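Local coordinates for protein LEC-6 (Caenorhabditis elegans, PDB 3VV1) that binds galactose-containing glycans as a galectin, with a preference for fucose-containing saccharides such as galactose joined to fucose, at residues V72-A77 and G92-E97. Residues are numbered along the deposited sequence; the frame is centred on the assembly and turned at random.
Sequences VLHFNA and GGWQSE. With GAL (beta-D-galactopyranose), chain C; FUC (alpha-L-fucopyranose), chain B.
Glu97 OE2 accepts two sugar hydroxyls at once, O6 of the galactose at 2.6 Å and O3 of the fucose at 2.5 Å, the second length unusually short and its exact value doubtful; one carboxylate oxygen thus receives a hydroxyl from each sugar. Its other oxygen, OE1, is in a salt bridge with Arg99, which probably keeps the group ionised and fixes its rotation. Galactose also bridges to the strand: His74 NE2 and galactose O4 form a hydrogen bond of 2.7 Å, bent to 133°, with O4 at the edge of the imidazole, near its plane. His74 ND1 is hydrogen-bonded to Asn64 OD1, which probably helps to fix the rotation of the ring, and Asn87 ND2 hydrogen-bonds to the galactose. Between these polar grips Trp94 lies flat against the sugar, galactose C5 standing 3.9 Å above the centre of one indole face, a CH-pi platform characteristic of galectins. The same indole turns its edge to the face of His74, CH2 lying 3.5 Å from CG, with the ring planes at 55°; chi1 of 166° sets His74 CG opposite the main-chain N, and the imidazole rises from strand 71-78 to meet it. Strand 83-90 pairs antiparallel with both 71-78 and the short strand 93-94, and so lies between the two segments in one sheet.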
loop_
_atom_site.group_PDB
_atom_site.type_symbol
_atom_site.label_atom_id
_atom_site.label_comp_id
_atom_site.label_asym_id
_atom_site.label_seq_id
_atom_site.Cartn_x
_atom_site.Cartn_y
_atom_site.Cartn_z
ATOM N N VAL A 72 -17.498 9.889 5.288
ATOM C CA VAL A 72 -17.009 11.288 5.287
ATOM C C VAL A 72 -17.356 11.989 3.979
ATOM O O VAL A 72 -17.772 13.146 3.984
ATOM C CB VAL A 72 -15.493 11.334 5.526
ATOM C CG1 VAL A 72 -14.894 12.718 5.172
ATOM C CG2 VAL A 72 -15.194 10.985 6.986
ATOM N N LEU A 73 -17.191 11.292 2.835
ATOM C CA LEU A 73 -17.630 11.822 1.554
ATOM C C LEU A 73 -18.186 10.742 0.679
ATOM O O LEU A 73 -17.542 9.690 0.474
ATOM C CB LEU A 73 -16.458 12.500 0.831
ATOM C CG LEU A 73 -16.739 12.907 -0.627
ATOM C CD1 LEU A 73 -17.860 13.952 -0.787
ATOM C CD2 LEU A 73 -15.481 13.455 -1.257
ATOM N N HIS A 74 -19.427 10.969 0.203
ATOM C CA HIS A 74 -20.057 10.113 -0.791
ATOM C C HIS A 74 -20.108 11.001 -2.007
ATOM O O HIS A 74 -20.794 12.027 -2.009
ATOM C CB HIS A 74 -21.475 9.769 -0.265
ATOM C CG HIS A 74 -22.411 9.152 -1.300
ATOM N ND1 HIS A 74 -22.345 7.836 -1.632
ATOM C CD2 HIS A 74 -23.500 9.675 -1.990
ATOM C CE1 HIS A 74 -23.351 7.514 -2.484
ATOM N NE2 HIS A 74 -24.054 8.655 -2.728
ATOM N N PHE A 75 -19.376 10.626 -3.052
ATOM C CA PHE A 75 -19.306 11.389 -4.318
ATOM C C PHE A 75 -20.104 10.569 -5.341
ATOM O O PHE A 75 -19.707 9.440 -5.677
ATOM C CB PHE A 75 -17.815 11.501 -4.714
ATOM C CG PHE A 75 -17.603 12.076 -6.095
ATOM C CD1 PHE A 75 -17.436 13.462 -6.260
ATOM C CD2 PHE A 75 -17.556 11.244 -7.248
ATOM C CE1 PHE A 75 -17.221 14.022 -7.511
ATOM C CE2 PHE A 75 -17.350 11.837 -8.508
ATOM C CZ PHE A 75 -17.159 13.192 -8.641
ATOM N N ASN A 76 -21.249 11.075 -5.777
ATOM C CA ASN A 76 -22.178 10.223 -6.574
ATOM C C ASN A 76 -22.436 10.882 -7.933
ATOM O O ASN A 76 -23.055 11.935 -8.019
ATOM C CB ASN A 76 -23.461 10.136 -5.770
ATOM C CG ASN A 76 -24.480 9.077 -6.280
ATOM O OD1 ASN A 76 -25.654 9.164 -5.916
ATOM N ND2 ASN A 76 -24.047 8.053 -7.038
ATOM N N ALA A 77 -21.923 10.270 -8.975
ATOM C CA ALA A 77 -22.222 10.698 -10.329
ATOM C C ALA A 77 -23.571 10.093 -10.724
ATOM O O ALA A 77 -23.744 8.891 -10.645
ATOM C CB ALA A 77 -21.111 10.161 -11.269
ATOM N N GLY A 92 -24.880 7.747 10.998
ATOM C CA GLY A 92 -25.478 6.934 9.993
ATOM C C GLY A 92 -26.554 7.593 9.152
ATOM O O GLY A 92 -27.064 6.981 8.217
ATOM N N GLY A 93 -26.910 8.836 9.476
ATOM C CA GLY A 93 -27.885 9.570 8.672
ATOM C C GLY A 93 -27.271 10.536 7.657
ATOM O O GLY A 93 -26.324 11.273 7.971
ATOM N N TRP A 94 -27.810 10.550 6.436
ATOM C CA TRP A 94 -27.372 11.505 5.433
ATOM C C TRP A 94 -27.556 12.916 5.867
ATOM O O TRP A 94 -28.607 13.291 6.425
ATOM C CB TRP A 94 -28.188 11.292 4.114
ATOM C CG TRP A 94 -27.877 10.011 3.363
ATOM C CD1 TRP A 94 -28.730 8.920 3.115
ATOM C CD2 TRP A 94 -26.603 9.665 2.749
ATOM N NE1 TRP A 94 -28.065 7.932 2.411
ATOM C CE2 TRP A 94 -26.780 8.314 2.159
ATOM C CE3 TRP A 94 -25.349 10.324 2.630
ATOM C CZ2 TRP A 94 -25.732 7.649 1.503
ATOM C CZ3 TRP A 94 -24.315 9.652 1.960
ATOM C CH2 TRP A 94 -24.524 8.352 1.369
ATOM N N GLN A 95 -26.581 13.735 5.486
ATOM C CA GLN A 95 -26.622 15.147 5.832
ATOM C C GLN A 95 -27.098 15.939 4.611
ATOM O O GLN A 95 -27.886 15.414 3.824
ATOM C CB GLN A 95 -25.240 15.578 6.416
ATOM C CG GLN A 95 -24.990 14.776 7.707
ATOM C CD GLN A 95 -23.631 15.091 8.326
ATOM O OE1 GLN A 95 -22.603 14.745 7.765
ATOM N NE2 GLN A 95 -23.647 15.737 9.477
ATOM N N SER A 96 -26.687 17.197 4.456
ATOM C CA SER A 96 -27.137 18.041 3.335
ATOM C C SER A 96 -26.383 17.726 2.049
ATOM O O SER A 96 -25.130 17.616 2.060
ATOM C CB SER A 96 -26.838 19.521 3.707
ATOM O OG SER A 96 -27.562 20.273 2.765
ATOM N N GLU A 97 -27.112 17.608 0.933
ATOM C CA GLU A 97 -26.446 17.351 -0.333
ATOM C C GLU A 97 -25.825 18.653 -0.905
ATOM O O GLU A 97 -26.440 19.745 -0.839
ATOM C CB GLU A 97 -27.432 16.822 -1.370
ATOM C CG GLU A 97 -27.920 15.439 -1.004
ATOM C CD GLU A 97 -28.949 14.901 -2.005
ATOM O OE1 GLU A 97 -29.513 15.689 -2.803
ATOM O OE2 GLU A 97 -29.213 13.695 -1.923
HETATM C C1 GAL C . -30.029 9.345 -1.975
HETATM C C2 GAL C . -29.463 8.055 -2.644
HETATM C C3 GAL C . -28.276 7.571 -1.899
HETATM C C4 GAL C . -27.261 8.716 -1.757
HETATM C C5 GAL C . -27.968 9.928 -1.130
HETATM C C6 GAL C . -26.993 11.114 -0.943
HETATM O O2 GAL C . -30.472 7.071 -2.623
HETATM O O3 GAL C . -27.633 6.506 -2.653
HETATM O O4 GAL C . -26.720 9.057 -3.054
HETATM O O5 GAL C . -29.010 10.348 -1.937
HETATM O O6 GAL C . -27.711 12.217 -0.357
HETATM C C1 FUC B . -33.575 10.610 -4.704
HETATM C C2 FUC B . -32.389 11.672 -4.807
HETATM C C3 FUC B . -31.933 12.151 -3.390
HETATM C C4 FUC B . -31.892 11.022 -2.322
HETATM C C5 FUC B . -33.321 10.530 -2.023
HETATM C C6 FUC B . -33.180 9.413 -1.007
HETATM O O1 FUC B . -34.691 11.015 -5.482
HETATM O O2 FUC B . -32.571 12.817 -5.829
HETATM O O3 FUC B . -30.649 12.615 -3.601
HETATM O O4 FUC B . -31.046 9.861 -2.816
HETATM O O5 FUC B . -33.882 10.021 -3.295
#